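Local structure of vacuolar aminopeptidase 1 (Saccharomyces cerevisiae, 5JGF) at residues Y357-P363 against Q401-K406; I339-A343 against F455-F459. The protein removes N-terminal amino acids from peptides in the yeast vacuole as a dodecameric zinc aminopeptidase, and is the major cargo of the cytoplasm-to-vacuole targeting pathway. Residues are numbered along the deposited sequence.

Contact 1: Y357-P363 against Q401-K406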
# COMPACT_ATOMS: atom_id res chain seq x y z
N TYR D 357 30.55 -3.38 10.67
CA TYR D 357 31.82 -4.02 10.96
C TYR D 357 31.73 -4.94 12.17
O TYR D 357 31.14 -4.60 13.19
CB TYR D 357 32.92 -2.97 11.16
CG TYR D 357 33.34 -2.30 9.87
CD1 TYR D 357 32.67 -1.17 9.40
CD2 TYR D 357 34.38 -2.82 9.10
CE1 TYR D 357 33.04 -0.57 8.19
CE2 TYR D 357 34.75 -2.24 7.89
CZ TYR D 357 34.08 -1.11 7.44
OH TYR D 357 34.45 -0.53 6.25
N LEU D 358 32.32 -6.13 12.03
CA LEU D 358 32.30 -7.14 13.08
C LEU D 358 33.33 -6.86 14.17
O LEU D 358 34.53 -6.80 13.90
CB LEU D 358 32.56 -8.52 12.45
CG LEU D 358 32.62 -9.73 13.39
CD1 LEU D 358 31.28 -9.91 14.10
CD2 LEU D 358 32.97 -10.96 12.58
N LYS D 359 32.85 -6.71 15.39
CA LYS D 359 33.72 -6.44 16.53
C LYS D 359 34.82 -7.50 16.59
O LYS D 359 34.55 -8.69 16.43
CB LYS D 359 32.91 -6.46 17.83
CG LYS D 359 33.70 -6.07 19.06
CD LYS D 359 32.79 -5.96 20.28
CE LYS D 359 33.57 -5.56 21.52
NZ LYS D 359 34.27 -4.25 21.33
N ASN D 360 36.05 -7.04 16.80
CA ASN D 360 37.23 -7.89 16.88
C ASN D 360 37.65 -8.48 15.55
O ASN D 360 38.59 -9.28 15.49
CB ASN D 360 37.03 -9.01 17.91
CG ASN D 360 36.86 -8.49 19.32
OD1 ASN D 360 37.57 -7.57 19.73
ND2 ASN D 360 35.93 -9.07 20.06
N HIS D 361 36.96 -8.10 14.47
CA HIS D 361 37.28 -8.60 13.14
C HIS D 361 37.34 -7.52 12.07
O HIS D 361 36.77 -7.67 10.99
CB HIS D 361 36.29 -9.68 12.70
CG HIS D 361 36.24 -10.88 13.60
ND1 HIS D 361 35.62 -10.86 14.83
CD2 HIS D 361 36.72 -12.13 13.44
CE1 HIS D 361 35.72 -12.06 15.38
NE2 HIS D 361 36.38 -12.85 14.56
N PHE D 362 38.02 -6.42 12.38
CA PHE D 362 38.20 -5.36 11.40
C PHE D 362 39.58 -4.76 11.60
O PHE D 362 40.11 -4.75 12.71
CB PHE D 362 37.11 -4.27 11.52
CG PHE D 362 37.05 -3.58 12.86
CD1 PHE D 362 38.04 -2.69 13.24
CD2 PHE D 362 35.99 -3.82 13.73
CE1 PHE D 362 37.98 -2.03 14.47
CE2 PHE D 362 35.92 -3.17 14.96
CZ PHE D 362 36.91 -2.27 15.33
N PRO D 363 40.21 -4.31 10.50
CA PRO D 363 41.55 -3.72 10.54
C PRO D 363 41.52 -2.20 10.65
O PRO D 363 40.50 -1.56 10.38
CB PRO D 363 42.14 -4.17 9.22
CG PRO D 363 40.96 -4.04 8.30
CD PRO D 363 39.82 -4.63 9.12
N GLN D 401 46.20 -8.41 11.02
CA GLN D 401 44.87 -7.99 11.43
C GLN D 401 43.85 -8.94 10.84
O GLN D 401 44.18 -9.78 10.01
CB GLN D 401 44.58 -6.57 10.95
CG GLN D 401 45.68 -5.57 11.26
CD GLN D 401 45.24 -4.15 11.04
OE1 GLN D 401 44.54 -3.57 11.86
NE2 GLN D 401 45.63 -3.58 9.90
N TYR D 402 42.60 -8.81 11.28
CA TYR D 402 41.53 -9.68 10.80
C TYR D 402 40.36 -8.93 10.19
O TYR D 402 40.03 -7.82 10.60
CB TYR D 402 40.91 -10.47 11.96
CG TYR D 402 41.70 -11.61 12.56
CD1 TYR D 402 42.89 -12.06 11.99
CD2 TYR D 402 41.21 -12.25 13.69
CE1 TYR D 402 43.57 -13.15 12.55
CE2 TYR D 402 41.88 -13.33 14.25
CZ TYR D 402 43.06 -13.77 13.68
OH TYR D 402 43.70 -14.85 14.25
N PHE D 403 39.73 -9.55 9.19
CA PHE D 403 38.51 -9.02 8.62
C PHE D 403 37.58 -10.17 8.28
O PHE D 403 37.96 -11.11 7.57
CB PHE D 403 38.70 -8.18 7.35
CG PHE D 403 37.39 -7.71 6.77
CD1 PHE D 403 36.72 -8.48 5.82
CD2 PHE D 403 36.76 -6.58 7.27
CE1 PHE D 403 35.43 -8.13 5.39
CE2 PHE D 403 35.47 -6.22 6.85
CZ PHE D 403 34.81 -7.00 5.91
N GLN D 404 36.37 -10.10 8.83
CA GLN D 404 35.32 -11.08 8.57
C GLN D 404 34.02 -10.29 8.68
O GLN D 404 33.95 -9.34 9.45
CB GLN D 404 35.32 -12.22 9.61
CG GLN D 404 34.22 -13.27 9.35
CD GLN D 404 34.44 -14.57 10.10
OE1 GLN D 404 35.55 -15.10 10.14
NE2 GLN D 404 33.37 -15.11 10.68
N ILE D 405 33.01 -10.66 7.90
CA ILE D 405 31.74 -9.94 7.93
C ILE D 405 30.88 -10.34 9.12
O ILE D 405 31.07 -11.41 9.70
CB ILE D 405 30.91 -10.22 6.65
CG1 ILE D 405 30.56 -11.71 6.57
CG2 ILE D 405 31.69 -9.78 5.41
CD1 ILE D 405 29.47 -12.03 5.55
N LYS D 406 29.95 -9.47 9.49
CA LYS D 406 29.03 -9.79 10.58
C LYS D 406 28.10 -10.85 9.99
O LYS D 406 27.93 -10.92 8.77
CB LYS D 406 28.23 -8.55 10.99
CG LYS D 406 29.10 -7.45 11.59
CD LYS D 406 28.31 -6.20 11.95
CE LYS D 406 27.27 -6.47 13.03
NZ LYS D 406 26.62 -5.20 13.49
O HOH W 1 28.88 -3.84 14.70
O HOH W 2 34.29 -6.55 10.11
O HOH W 3 42.03 -7.01 13.41
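Gln-401 opens the run on strand 400-403, its CA-to-CB bond directed toward Pro-363; OE1 comes within 3.3 Å of Pro-363 CA and accepts a hydrogen bond from Val-364 N, just beyond the segment. At Tyr-402 the link is through solvent: water 3 accepts from Tyr-402 N (2.8 Å) and donates to Phe-362 O (3.0 Å). Tyr-402 O lies 3.0 Å from Phe-362 N, but the angle is too poor for a hydrogen bond. Phe-403 turns its ring edge to Tyr-357 (CE2 to CE2, 4.2 Å) and to Pro-363 (CD2 to CD, 4.1 Å), while its CA sits 3.2 Å from His-361 O in a CA-H...O contact. That same carbonyl receives the one direct hydrogen bond between the segments, from Gln-404 N at 3.3 Å and 153°. Water 2 adds a three-way bridge, accepting from Leu-358 N (2.8 Å) and donating to His-361 O and Gln-404 O (2.9 Å each). At Lys-406, CG is 3.7 Å from Leu-358 CB, and water 1 joins NZ (2.9 Å) to Tyr-357 O (2.8 Å); NZ also hydrogen-bonds Glu-355 O, just before the loop segment.

The opposing loop is shaped by a type II turn, Leu-358 to His-361, closed by His-361 N to Leu-358 O at 2.8 Å; His-361 ND1 donates a hydrogen bond to Lys-359 O at 2.9 Å. His-361 NE2 bonds Val-102 N of a second subunit, and Tyr-357 meets Phe-170 of a third. The arrangement is thus a water-bridged beta turn against the sheet's outermost strand within this chain and the residues following it, where two other subunits of the M18 dodecamer meet it, with Phe-403 edge-to-face with His-347, a substrate-binding residue by similarity.

Contact 2: I339-A343 against F455-F459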
# COMPACT_ATOMS: atom_id res chain seq x y z
N ILE D 339 52.05 -22.81 -1.22
CA ILE D 339 51.26 -21.86 -0.44
C ILE D 339 50.95 -20.69 -1.37
O ILE D 339 51.85 -20.08 -1.94
CB ILE D 339 52.03 -21.32 0.79
CG1 ILE D 339 52.11 -22.39 1.89
CG2 ILE D 339 51.33 -20.07 1.34
CD1 ILE D 339 50.76 -22.82 2.45
N ILE D 340 49.67 -20.40 -1.53
CA ILE D 340 49.26 -19.29 -2.37
C ILE D 340 48.67 -18.19 -1.51
O ILE D 340 47.78 -18.44 -0.70
CB ILE D 340 48.17 -19.71 -3.40
CG1 ILE D 340 48.71 -20.80 -4.33
CG2 ILE D 340 47.74 -18.49 -4.22
CD1 ILE D 340 47.67 -21.31 -5.34
N LEU D 341 49.18 -16.98 -1.66
CA LEU D 341 48.62 -15.85 -0.93
C LEU D 341 47.77 -15.13 -1.96
O LEU D 341 48.30 -14.60 -2.94
CB LEU D 341 49.70 -14.89 -0.41
CG LEU D 341 50.72 -15.36 0.64
CD1 LEU D 341 51.46 -14.14 1.19
CD2 LEU D 341 50.00 -16.09 1.78
N SER D 342 46.46 -15.14 -1.76
CA SER D 342 45.55 -14.44 -2.65
C SER D 342 45.49 -13.05 -2.03
O SER D 342 44.80 -12.84 -1.03
CB SER D 342 44.17 -15.08 -2.63
OG SER D 342 43.24 -14.31 -3.36
N ALA D 343 46.24 -12.11 -2.60
CA ALA D 343 46.31 -10.76 -2.06
C ALA D 343 45.35 -9.79 -2.74
O ALA D 343 45.59 -9.35 -3.86
CB ALA D 343 47.74 -10.23 -2.16
N PHE D 455 55.71 -7.23 4.60
CA PHE D 455 55.11 -8.53 4.86
C PHE D 455 55.35 -9.51 3.71
O PHE D 455 55.77 -10.64 3.94
CB PHE D 455 53.61 -8.40 5.09
CG PHE D 455 52.93 -9.72 5.24
CD1 PHE D 455 53.06 -10.47 6.40
CD2 PHE D 455 52.20 -10.25 4.18
CE1 PHE D 455 52.49 -11.73 6.51
CE2 PHE D 455 51.62 -11.51 4.28
CZ PHE D 455 51.76 -12.25 5.45
N PHE D 456 55.08 -9.08 2.48
CA PHE D 456 55.26 -9.94 1.31
C PHE D 456 56.71 -10.34 1.11
O PHE D 456 56.99 -11.45 0.64
CB PHE D 456 54.74 -9.23 0.06
CG PHE D 456 53.24 -9.05 0.03
CD1 PHE D 456 52.68 -7.87 -0.46
CD2 PHE D 456 52.40 -10.05 0.50
CE1 PHE D 456 51.30 -7.70 -0.48
CE2 PHE D 456 51.01 -9.89 0.47
CZ PHE D 456 50.46 -8.71 -0.02
N ASN D 457 57.63 -9.45 1.47
CA ASN D 457 59.05 -9.73 1.34
C ASN D 457 59.36 -10.86 2.33
O ASN D 457 60.06 -11.82 2.00
CB ASN D 457 59.88 -8.49 1.69
CG ASN D 457 61.36 -8.67 1.41
OD1 ASN D 457 62.21 -8.16 2.14
ND2 ASN D 457 61.68 -9.39 0.34
N GLY D 458 58.82 -10.73 3.54
CA GLY D 458 59.02 -11.74 4.56
C GLY D 458 58.45 -13.08 4.13
O GLY D 458 58.98 -14.14 4.49
N PHE D 459 57.36 -13.04 3.38
CA PHE D 459 56.72 -14.26 2.89
C PHE D 459 57.66 -15.03 1.97
O PHE D 459 57.88 -16.23 2.15
CB PHE D 459 55.43 -13.94 2.13
CG PHE D 459 54.89 -15.10 1.34
CD1 PHE D 459 54.29 -16.18 1.98
CD2 PHE D 459 55.02 -15.13 -0.05
CE1 PHE D 459 53.80 -17.26 1.24
CE2 PHE D 459 54.54 -16.21 -0.79
CZ PHE D 459 53.93 -17.28 -0.14
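This is alpha/beta layer packing in the M18 zinc-exopeptidase fold: helix 448-468 covers one face of the mixed central sheet at strand 339-347. The short axes approach to 11.6 Å and run nearly antiparallel, at 167°. Even the nearest CA atoms, those of Leu-341 and Phe-459, are 9.1 Å apart, and no hydrogen bond crosses, so side chains alone fill the gap.

The main bump is Leu-341. Its CA-to-CB bond aims at the helix, and CD1 enters a hollow formed by three phenylalanines: it is 4.1 Å from Phe-455 CE2, 4.3 Å from Phe-456 CD2 and 3.6 Å from Phe-459 CG. With 81 Å² covered, Leu-341 has the largest share of the 252 Å² interface. The spacing of the rings follows from the helix: residues 455 and 459 are one turn apart, confirmed by Phe-459 N to Phe-455 O at 2.9 Å, and Phe-456 supplies the third wall.

On the strand, Ile-339, Leu-341 and Ala-343 present CB toward the helix. Ile-339 CG2 abuts the rim of the Phe-459 ring, 3.7 Å from CE1. Ala-343 projects least, and the far end of the Phe-456 ring fits over its methyl, with CZ 3.8 Å from CB. Phe-456 also touches Ala-269 and Ala-273 of helix 261-278, so its ring touches both that helix and the sheet. Asp-344, a zinc ligand, immediately follows Ala-343, whose side chain is about 9 Å from a zinc ion. The best-defined geometry is a CH-pi contact: Leu-341 CD1 lies 3.6 Å from the centroid of the Phe-459 ring, 16° off its normal.

Overall arrangement
Both contacts reach the same mixed sheet, at different depths. Contact 2 uses the interior strand 339-347, whereas contact 1 uses strand 400-403, the outermost on that side within the chain; between them come strands 426-434 and 369-372. Their centres are 20 Å apart and their nearest atoms about 8 Å, so they do not touch. In sequence the order is 339-343, 357-363, 401-406, 455-459: contact 1 is nested inside the loop closed by contact 2. Contact 2 is buried within one subunit. Leaving strand 339-347, which carries the zinc ligand Asp-344 and, by similarity, the substrate-binding His-347, the chain enters the loop that meets two neighbouring subunits; Phe-403 packs edge-to-face with His-347.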